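Local atomic coordinates of shikimate dehydrogenase (NADP(+)) (Thermus thermophilus, PDB entry 2D5C), a protein that catalyses the reversible NADPH-linked reduction of 3-dehydroshikimate to shikimate, a step on the way to chorismate and the aromatic amino acids. Residues K116-V121 with G139-V144; R173-A178 with L195-G200; M1-V6 with E30-A35. One frame throughout, in Å; residues are numbered along the deposited sequence.

Contact 1 of 3, residues K116-V121 with G139-V144; sequences KGPALV and GLEVWV
The ring of Pro118 lies over one face of the Trp143 indole, its CB 3.5 Å from the centroid of the six-membered ring and 16° off the ring normal, a CH-pi contact. The two segments carry the parallel strands 119-122 and 142-145 of the first beta-alpha-beta unit of the Rossmann-type NADP-binding domain, connected by helix 126-137. Trp143 CG sits beside its own backbone N (chi1 -63°), which turns the indole back to Pro118, a residue entered through a cis peptide. Arg162 adds a cation-pi contact to this ring. Glu141 stretches alongside: its OE1 takes a weak hydrogen bond from Trp143 NE1 (3.3 Å), and its OE2 comes to 3.7 Å from Pro118 CG. Farther along the same sheet face, Leu120 CD1 reaches Trp143 CB at 3.8 Å. Through the sheet, Val121 CG2 meets Val142 CG1 obliquely at 4.1 Å, both side chains resting on Leu135 of the connecting helix. Strand 119-122 then leads into the NADP(+)-binding residues Gly123 to Ala127. Backbone bonds alternate: Ala119 N to Glu141 O (2.9 Å), a nearly straight Trp143 N to Ala119 O (2.8 Å), and Val121 N to Trp143 O (3.0 Å), where the donor stands 25° above the carbonyl plane.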
loop_
_atom_site.group_PDB
_atom_site.type_symbol
_atom_site.label_atom_id
_atom_site.label_comp_id
_atom_site.label_asym_id
_atom_site.label_seq_id
_atom_site.Cartn_x
_atom_site.Cartn_y
_atom_site.Cartn_z
ATOM N N LYS A 116 -11.659 -27.554 14.804
ATOM C CA LYS A 116 -11.299 -28.591 15.751
ATOM C C LYS A 116 -10.088 -29.365 15.262
ATOM O O LYS A 116 -10.024 -29.776 14.103
ATOM C CB LYS A 116 -12.477 -29.547 15.961
ATOM C CG LYS A 116 -13.738 -28.855 16.454
ATOM C CD LYS A 116 -14.658 -29.814 17.190
ATOM C CE LYS A 116 -15.775 -29.059 17.897
ATOM N NZ LYS A 116 -16.444 -29.899 18.933
ATOM N N GLY A 117 -9.124 -29.551 16.155
ATOM C CA GLY A 117 -7.926 -30.290 15.810
ATOM C C GLY A 117 -7.976 -31.676 16.411
ATOM O O GLY A 117 -9.004 -32.076 16.968
ATOM N N PRO A 118 -6.888 -32.450 16.313
ATOM C CA PRO A 118 -5.628 -32.072 15.663
ATOM C C PRO A 118 -5.856 -31.839 14.176
ATOM O O PRO A 118 -6.609 -32.573 13.537
ATOM C CB PRO A 118 -4.738 -33.292 15.898
ATOM C CG PRO A 118 -5.294 -33.900 17.136
ATOM C CD PRO A 118 -6.773 -33.780 16.925
ATOM N N ALA A 119 -5.204 -30.816 13.636
ATOM C CA ALA A 119 -5.314 -30.485 12.218
ATOM C C ALA A 119 -3.988 -30.872 11.575
ATOM O O ALA A 119 -2.938 -30.385 11.984
ATOM C CB ALA A 119 -5.553 -28.990 12.058
ATOM N N LEU A 120 -4.031 -31.753 10.574
ATOM C CA LEU A 120 -2.808 -32.185 9.890
ATOM C C LEU A 120 -2.695 -31.532 8.519
ATOM O O LEU A 120 -3.578 -31.667 7.673
ATOM C CB LEU A 120 -2.784 -33.710 9.729
ATOM C CG LEU A 120 -1.668 -34.297 8.843
ATOM C CD1 LEU A 120 -0.281 -33.931 9.379
ATOM C CD2 LEU A 120 -1.836 -35.802 8.770
ATOM N N VAL A 121 -1.600 -30.815 8.313
ATOM C CA VAL A 121 -1.342 -30.145 7.051
ATOM C C VAL A 121 -0.332 -31.001 6.280
ATOM O O VAL A 121 0.755 -31.289 6.779
ATOM C CB VAL A 121 -0.754 -28.740 7.282
ATOM C CG1 VAL A 121 -0.555 -28.020 5.929
ATOM C CG2 VAL A 121 -1.695 -27.931 8.202
ATOM N N GLY A 139 -5.621 -20.979 17.085
ATOM C CA GLY A 139 -5.542 -21.699 18.339
ATOM C C GLY A 139 -5.719 -23.204 18.318
ATOM O O GLY A 139 -6.025 -23.793 19.352
ATOM N N LEU A 140 -5.533 -23.846 17.167
ATOM C CA LEU A 140 -5.689 -25.297 17.119
ATOM C C LEU A 140 -4.368 -26.012 17.276
ATOM O O LEU A 140 -3.303 -25.411 17.115
ATOM C CB LEU A 140 -6.287 -25.750 15.789
ATOM C CG LEU A 140 -7.627 -25.207 15.323
ATOM C CD1 LEU A 140 -8.096 -26.027 14.137
ATOM C CD2 LEU A 140 -8.661 -25.262 16.456
ATOM N N GLU A 141 -4.461 -27.291 17.619
ATOM C CA GLU A 141 -3.302 -28.161 17.728
ATOM C C GLU A 141 -3.007 -28.534 16.271
ATOM O O GLU A 141 -3.860 -29.111 15.606
ATOM C CB GLU A 141 -3.662 -29.422 18.502
ATOM C CG GLU A 141 -2.545 -30.454 18.576
ATOM C CD GLU A 141 -2.914 -31.668 19.417
ATOM O OE1 GLU A 141 -2.035 -32.529 19.639
ATOM O OE2 GLU A 141 -4.085 -31.769 19.851
ATOM N N VAL A 142 -1.812 -28.213 15.789
ATOM C CA VAL A 142 -1.460 -28.486 14.396
ATOM C C VAL A 142 -0.329 -29.505 14.242
ATOM O O VAL A 142 0.664 -29.458 14.975
ATOM C CB VAL A 142 -1.038 -27.169 13.678
ATOM C CG1 VAL A 142 -0.864 -27.399 12.182
ATOM C CG2 VAL A 142 -2.081 -26.092 13.920
ATOM N N TRP A 143 -0.506 -30.428 13.297
ATOM C CA TRP A 143 0.510 -31.429 12.983
ATOM C C TRP A 143 0.893 -31.154 11.538
ATOM O O TRP A 143 0.071 -30.666 10.755
ATOM C CB TRP A 143 -0.032 -32.849 13.064
ATOM C CG TRP A 143 -0.496 -33.267 14.407
ATOM C CD1 TRP A 143 -0.230 -32.663 15.604
ATOM C CD2 TRP A 143 -1.304 -34.406 14.701
ATOM N NE1 TRP A 143 -0.830 -33.362 16.629
ATOM C CE2 TRP A 143 -1.495 -34.438 16.100
ATOM C CE3 TRP A 143 -1.885 -35.407 13.915
ATOM C CZ2 TRP A 143 -2.246 -35.434 16.730
ATOM C CZ3 TRP A 143 -2.633 -36.401 14.542
ATOM C CH2 TRP A 143 -2.805 -36.404 15.939
ATOM N N VAL A 144 2.139 -31.461 11.180
ATOM C CA VAL A 144 2.594 -31.240 9.816
ATOM C C VAL A 144 3.405 -32.428 9.298
ATOM O O VAL A 144 4.094 -33.111 10.049
ATOM C CB VAL A 144 3.489 -29.965 9.715
ATOM C CG1 VAL A 144 2.701 -28.730 10.157
ATOM C CG2 VAL A 144 4.723 -30.131 10.606
#

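Contact 2 of 3, residues R173-A178 with L195-G200; sequences RLLVNA and LFPEEG
The backbones come together at one end, where Gly200 CA lies 3.2 Å from Arg173 O in a CA-H...O contact; a side chain on Gly200 would collide with that carbonyl, and its positive phi also calls for glycine. The Arg173 chain bends at chi2 (-65°) and brings one face of its guanidinium against Glu199, whose CG sits over the centre of the group, 3.4 Å from CZ. The Glu199 carboxylate stacks on it with planes 12° apart. Glu199 OE2 is 3.6 Å from Arg173 NE, a salt bridge of charges alone, since no N-H points at this out-of-plane oxygen. Pro197 CB adjoins the guanidinium edge, 3.8 Å from Arg173 NH1. An alanine at Arg173 lacks the stacked charge pair and the edge contact with Pro197, and would probably leave the residues before Gly200 less firmly held. In the parallel Rossmann-type sheet, segment 195-200 is the last part of the linker, without an alpha-helix, from strand 174-177 to its neighbour 201-204. Deeper in, Leu175 CD2 approaches Phe196 CD2 at 4.1 Å, the side chains crossing at about a right angle, and Pro197 CD at 4.3 Å. Both Leu175 and Phe196 also touch Phe214 of helix 213-220.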
loop_
_atom_site.group_PDB
_atom_site.type_symbol
_atom_site.label_atom_id
_atom_site.label_comp_id
_atom_site.label_asym_id
_atom_site.label_seq_id
_atom_site.Cartn_x
_atom_site.Cartn_y
_atom_site.Cartn_z
ATOM N N ARG A 173 -8.394 -34.660 12.915
ATOM C CA ARG A 173 -9.814 -34.332 12.785
ATOM C C ARG A 173 -10.027 -33.404 11.603
ATOM O O ARG A 173 -11.138 -33.285 11.078
ATOM C CB ARG A 173 -10.340 -33.678 14.068
ATOM C CG ARG A 173 -10.633 -34.691 15.148
ATOM C CD ARG A 173 -11.783 -35.610 14.728
ATOM N NE ARG A 173 -11.685 -36.933 15.340
ATOM C CZ ARG A 173 -11.066 -37.974 14.789
ATOM N NH1 ARG A 173 -10.486 -37.859 13.601
ATOM N NH2 ARG A 173 -11.016 -39.133 15.432
ATOM N N LEU A 174 -8.957 -32.729 11.192
ATOM C CA LEU A 174 -9.004 -31.836 10.047
ATOM C C LEU A 174 -7.764 -32.172 9.228
ATOM O O LEU A 174 -6.650 -32.124 9.739
ATOM C CB LEU A 174 -8.938 -30.374 10.476
ATOM C CG LEU A 174 -8.844 -29.369 9.324
ATOM C CD1 LEU A 174 -10.056 -29.514 8.402
ATOM C CD2 LEU A 174 -8.749 -27.964 9.885
ATOM N N LEU A 175 -7.961 -32.516 7.967
ATOM C CA LEU A 175 -6.845 -32.868 7.102
ATOM C C LEU A 175 -6.832 -31.886 5.935
ATOM O O LEU A 175 -7.848 -31.702 5.266
ATOM C CB LEU A 175 -7.049 -34.308 6.601
ATOM C CG LEU A 175 -6.000 -34.974 5.726
ATOM C CD1 LEU A 175 -4.645 -35.002 6.427
ATOM C CD2 LEU A 175 -6.491 -36.388 5.420
ATOM N N VAL A 176 -5.688 -31.250 5.686
ATOM C CA VAL A 176 -5.597 -30.286 4.597
ATOM C C VAL A 176 -4.515 -30.673 3.602
ATOM O O VAL A 176 -3.363 -30.879 3.985
ATOM C CB VAL A 176 -5.263 -28.854 5.127
ATOM C CG1 VAL A 176 -5.192 -27.871 3.973
ATOM C CG2 VAL A 176 -6.315 -28.403 6.124
ATOM N N ASN A 177 -4.878 -30.811 2.334
ATOM C CA ASN A 177 -3.842 -31.125 1.356
ATOM C C ASN A 177 -3.237 -29.840 0.830
ATOM O O ASN A 177 -3.904 -29.078 0.134
ATOM C CB ASN A 177 -4.375 -31.921 0.166
ATOM C CG ASN A 177 -3.312 -32.108 -0.904
ATOM O OD1 ASN A 177 -2.153 -32.398 -0.587
ATOM N ND2 ASN A 177 -3.698 -31.951 -2.169
ATOM N N ALA A 178 -1.972 -29.610 1.185
ATOM C CA ALA A 178 -1.237 -28.435 0.740
ATOM C C ALA A 178 -0.055 -28.894 -0.114
ATOM O O ALA A 178 0.946 -28.186 -0.247
ATOM C CB ALA A 178 -0.752 -27.613 1.956
ATOM N N LEU A 195 -5.314 -44.438 5.238
ATOM C CA LEU A 195 -4.738 -43.546 6.248
ATOM C C LEU A 195 -5.665 -42.381 6.597
ATOM O O LEU A 195 -5.355 -41.561 7.470
ATOM C CB LEU A 195 -3.370 -43.019 5.794
ATOM C CG LEU A 195 -2.269 -44.085 5.665
ATOM C CD1 LEU A 195 -0.922 -43.399 5.419
ATOM C CD2 LEU A 195 -2.206 -44.930 6.924
ATOM N N PHE A 196 -6.806 -42.306 5.921
ATOM C CA PHE A 196 -7.771 -41.248 6.224
ATOM C C PHE A 196 -8.452 -41.533 7.563
ATOM O O PHE A 196 -8.619 -42.697 7.943
ATOM C CB PHE A 196 -8.884 -41.173 5.165
ATOM C CG PHE A 196 -8.493 -40.457 3.891
ATOM C CD1 PHE A 196 -7.673 -41.073 2.949
ATOM C CD2 PHE A 196 -8.957 -39.170 3.629
ATOM C CE1 PHE A 196 -7.323 -40.419 1.764
ATOM C CE2 PHE A 196 -8.612 -38.501 2.442
ATOM C CZ PHE A 196 -7.797 -39.128 1.511
ATOM N N PRO A 197 -8.845 -40.479 8.303
ATOM C CA PRO A 197 -9.524 -40.685 9.587
ATOM C C PRO A 197 -10.972 -41.100 9.266
ATOM O O PRO A 197 -11.462 -40.787 8.183
ATOM C CB PRO A 197 -9.441 -39.310 10.231
ATOM C CG PRO A 197 -9.628 -38.386 9.041
ATOM C CD PRO A 197 -8.636 -39.041 8.051
ATOM N N GLU A 198 -11.641 -41.822 10.173
ATOM C CA GLU A 198 -13.026 -42.260 9.917
ATOM C C GLU A 198 -14.035 -41.145 10.244
ATOM O O GLU A 198 -15.239 -41.287 10.010
ATOM C CB GLU A 198 -13.373 -43.536 10.709
ATOM C CG GLU A 198 -12.523 -44.796 10.449
ATOM C CD GLU A 198 -12.788 -45.482 9.115
ATOM O OE1 GLU A 198 -13.952 -45.510 8.632
ATOM O OE2 GLU A 198 -11.799 -46.021 8.574
ATOM N N GLU A 199 -13.540 -40.036 10.793
ATOM C CA GLU A 199 -14.399 -38.895 11.113
ATOM C C GLU A 199 -13.627 -37.578 11.109
ATOM O O GLU A 199 -12.438 -37.540 11.418
ATOM C CB GLU A 199 -15.066 -39.078 12.479
ATOM C CG GLU A 199 -14.149 -38.795 13.661
ATOM C CD GLU A 199 -14.915 -38.609 14.965
ATOM O OE1 GLU A 199 -15.203 -39.617 15.637
ATOM O OE2 GLU A 199 -15.230 -37.450 15.316
ATOM N N GLY A 200 -14.317 -36.499 10.759
ATOM C CA GLY A 200 -13.687 -35.196 10.716
ATOM C C GLY A 200 -13.950 -34.452 9.419
ATOM O O GLY A 200 -15.010 -34.615 8.810
#

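Contact 3 of 3, residues M1-V6 with E30-A35; sequences MLRFAV and EGSYEA
One face of the Tyr33 ring lies against the backbone of the neighbouring strand, with Ala5 N over its centre, 4.1 Å above the plane. Phe4 CB meets Tyr33 CD2 obliquely at 3.4 Å, and Val6 CB lies 3.3 Å from Tyr33 OH. Tyr33 CG is anti to the backbone N (chi1 -173°), which lays the ring along residues 4-6; its hydroxyl is hydrogen-bonded to Asn58 OD1. Its ring also stacks with His20, and that of Phe4 with Trp243. On the other sheet face Ser32 OG lies at the edge of the Arg3 guanidinium, where NH1 donates a hydrogen bond to it (2.9 Å) with the oxygen 28° out of plane. A water joins Ser32 OG (2.7 Å) to Phe4 O (2.8 Å), which also accepts from Glu34 N (3.2 Å), 40° above the carbonyl plane. The parallel pairing continues with Ser32 N to Leu2 O, Phe4 N to Ser32 O and Val6 N to Glu34 O. Val6, part of the shikimate pocket, packs its CG1 3.9 Å from Ala35 CB and touches the bound shikimate. The strands are parallel members of the substrate-binding domain's mixed sheet: 31-37 is outermost in this chain, 2-8 lies between it and 56-59, helix 16-26 connects the pair and touches Leu2 and Tyr33, and helix 229-244 covers both with Thr244 and Trp243, while Thr244 of the second subunit also packs on Leu2.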
loop_
_atom_site.group_PDB
_atom_site.type_symbol
_atom_site.label_atom_id
_atom_site.label_comp_id
_atom_site.label_asym_id
_atom_site.label_seq_id
_atom_site.Cartn_x
_atom_site.Cartn_y
_atom_site.Cartn_z
ATOM N N MET A 1 -6.608 3.580 -14.807
ATOM C CA MET A 1 -7.318 2.476 -14.108
ATOM C C MET A 1 -6.364 1.496 -13.428
ATOM O O MET A 1 -5.163 1.485 -13.681
ATOM C CB MET A 1 -8.230 1.732 -15.089
ATOM C CG MET A 1 -7.606 1.434 -16.440
ATOM S SD MET A 1 -8.711 0.476 -17.513
ATOM C CE MET A 1 -9.907 1.737 -18.003
ATOM N N LEU A 2 -6.928 0.672 -12.557
ATOM C CA LEU A 2 -6.179 -0.315 -11.795
ATOM C C LEU A 2 -5.597 -1.424 -12.668
ATOM O O LEU A 2 -6.323 -2.082 -13.402
ATOM C CB LEU A 2 -7.102 -0.911 -10.729
ATOM C CG LEU A 2 -7.604 0.109 -9.705
ATOM C CD1 LEU A 2 -8.838 -0.410 -8.982
ATOM C CD2 LEU A 2 -6.483 0.409 -8.720
ATOM N N ARG A 3 -4.284 -1.626 -12.577
ATOM C CA ARG A 3 -3.608 -2.659 -13.349
ATOM C C ARG A 3 -3.088 -3.727 -12.397
ATOM O O ARG A 3 -2.194 -3.463 -11.590
ATOM C CB ARG A 3 -2.432 -2.074 -14.142
ATOM C CG ARG A 3 -2.819 -1.049 -15.197
ATOM C CD ARG A 3 -3.928 -1.574 -16.087
ATOM N NE ARG A 3 -4.372 -0.585 -17.065
ATOM C CZ ARG A 3 -5.554 -0.626 -17.670
ATOM N NH1 ARG A 3 -6.409 -1.602 -17.394
ATOM N NH2 ARG A 3 -5.883 0.306 -18.555
ATOM N N PHE A 4 -3.660 -4.923 -12.493
ATOM C CA PHE A 4 -3.274 -6.047 -11.646
ATOM C C PHE A 4 -2.809 -7.229 -12.486
ATOM O O PHE A 4 -2.983 -7.245 -13.706
ATOM C CB PHE A 4 -4.463 -6.493 -10.789
ATOM C CG PHE A 4 -4.982 -5.435 -9.864
ATOM C CD1 PHE A 4 -6.307 -5.019 -9.938
ATOM C CD2 PHE A 4 -4.154 -4.869 -8.901
ATOM C CE1 PHE A 4 -6.808 -4.055 -9.067
ATOM C CE2 PHE A 4 -4.639 -3.903 -8.023
ATOM C CZ PHE A 4 -5.973 -3.493 -8.103
ATOM N N ALA A 5 -2.219 -8.223 -11.830
ATOM C CA ALA A 5 -1.757 -9.411 -12.536
ATOM C C ALA A 5 -1.377 -10.520 -11.571
ATOM O O ALA A 5 -1.125 -10.269 -10.394
ATOM C CB ALA A 5 -0.552 -9.062 -13.421
ATOM N N VAL A 6 -1.378 -11.753 -12.071
ATOM C CA VAL A 6 -0.950 -12.902 -11.282
ATOM C C VAL A 6 0.319 -13.345 -12.005
ATOM O O VAL A 6 0.304 -13.581 -13.216
ATOM C CB VAL A 6 -1.987 -14.064 -11.264
ATOM C CG1 VAL A 6 -2.280 -14.556 -12.686
ATOM C CG2 VAL A 6 -1.453 -15.214 -10.411
ATOM N N GLU A 30 -12.626 0.713 -12.869
ATOM C CA GLU A 30 -12.048 0.418 -14.166
ATOM C C GLU A 30 -10.656 -0.160 -13.933
ATOM O O GLU A 30 -9.870 0.374 -13.152
ATOM C CB GLU A 30 -11.962 1.687 -15.016
ATOM C CG GLU A 30 -13.327 2.271 -15.364
ATOM C CD GLU A 30 -13.237 3.458 -16.302
ATOM O OE1 GLU A 30 -12.705 3.289 -17.422
ATOM O OE2 GLU A 30 -13.699 4.556 -15.920
ATOM N N GLY A 31 -10.362 -1.264 -14.599
ATOM C CA GLY A 31 -9.066 -1.883 -14.434
ATOM C C GLY A 31 -8.981 -3.230 -15.112
ATOM O O GLY A 31 -9.946 -3.708 -15.713
ATOM N N SER A 32 -7.814 -3.850 -15.012
ATOM C CA SER A 32 -7.594 -5.146 -15.622
ATOM C C SER A 32 -6.768 -6.007 -14.690
ATOM O O SER A 32 -6.088 -5.500 -13.803
ATOM C CB SER A 32 -6.864 -4.985 -16.955
ATOM O OG SER A 32 -5.645 -4.283 -16.776
ATOM N N TYR A 33 -6.844 -7.313 -14.908
ATOM C CA TYR A 33 -6.116 -8.304 -14.128
ATOM C C TYR A 33 -5.763 -9.398 -15.130
ATOM O O TYR A 33 -6.631 -10.167 -15.554
ATOM C CB TYR A 33 -7.009 -8.872 -13.015
ATOM C CG TYR A 33 -6.285 -9.794 -12.055
ATOM C CD1 TYR A 33 -5.752 -11.008 -12.491
ATOM C CD2 TYR A 33 -6.095 -9.431 -10.715
ATOM C CE1 TYR A 33 -5.039 -11.842 -11.621
ATOM C CE2 TYR A 33 -5.384 -10.254 -9.834
ATOM C CZ TYR A 33 -4.859 -11.456 -10.296
ATOM O OH TYR A 33 -4.140 -12.277 -9.448
ATOM N N GLU A 34 -4.488 -9.453 -15.506
ATOM C CA GLU A 34 -3.985 -10.420 -16.477
ATOM C C GLU A 34 -3.090 -11.493 -15.856
ATOM O O GLU A 34 -2.595 -11.344 -14.734
ATOM C CB GLU A 34 -3.176 -9.688 -17.550
ATOM C CG GLU A 34 -1.990 -8.916 -16.964
ATOM C CD GLU A 34 -0.954 -8.508 -17.996
ATOM O OE1 GLU A 34 -0.385 -9.400 -18.659
ATOM O OE2 GLU A 34 -0.703 -7.293 -18.135
ATOM N N ALA A 35 -2.890 -12.575 -16.602
ATOM C CA ALA A 35 -2.021 -13.665 -16.181
ATOM C C ALA A 35 -0.726 -13.447 -16.956
ATOM O O ALA A 35 -0.743 -13.404 -18.185
ATOM C CB ALA A 35 -2.638 -15.006 -16.547
HETATM O O HOH W 1 -3.603 -5.997 -16.125
#

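From the N terminus, contact 3 comes first, closing the loop through helix 16-26 in the substrate-binding domain. Strand 119-122 is the first along the chain of the parallel NADP-binding sheet, and contact 1 closes its loop around helix 126-137. Contact 2 follows, closing an excursion without an alpha-helix between strands 174-177 and 201-204. The three loops are in series; none nests in or crosses another. Contacts 1 and 2 share a sheet: strands 119-122 and 174-177 are neighbours, with probable hydrogen bonds Leu120 N to Leu174 O and Pro118 O to Arg173 N, both 2.8 Å. Contact 3 lies across the chain's centre, about 36 Å from contact 1 and about 37 Å from contact 2, centre to centre.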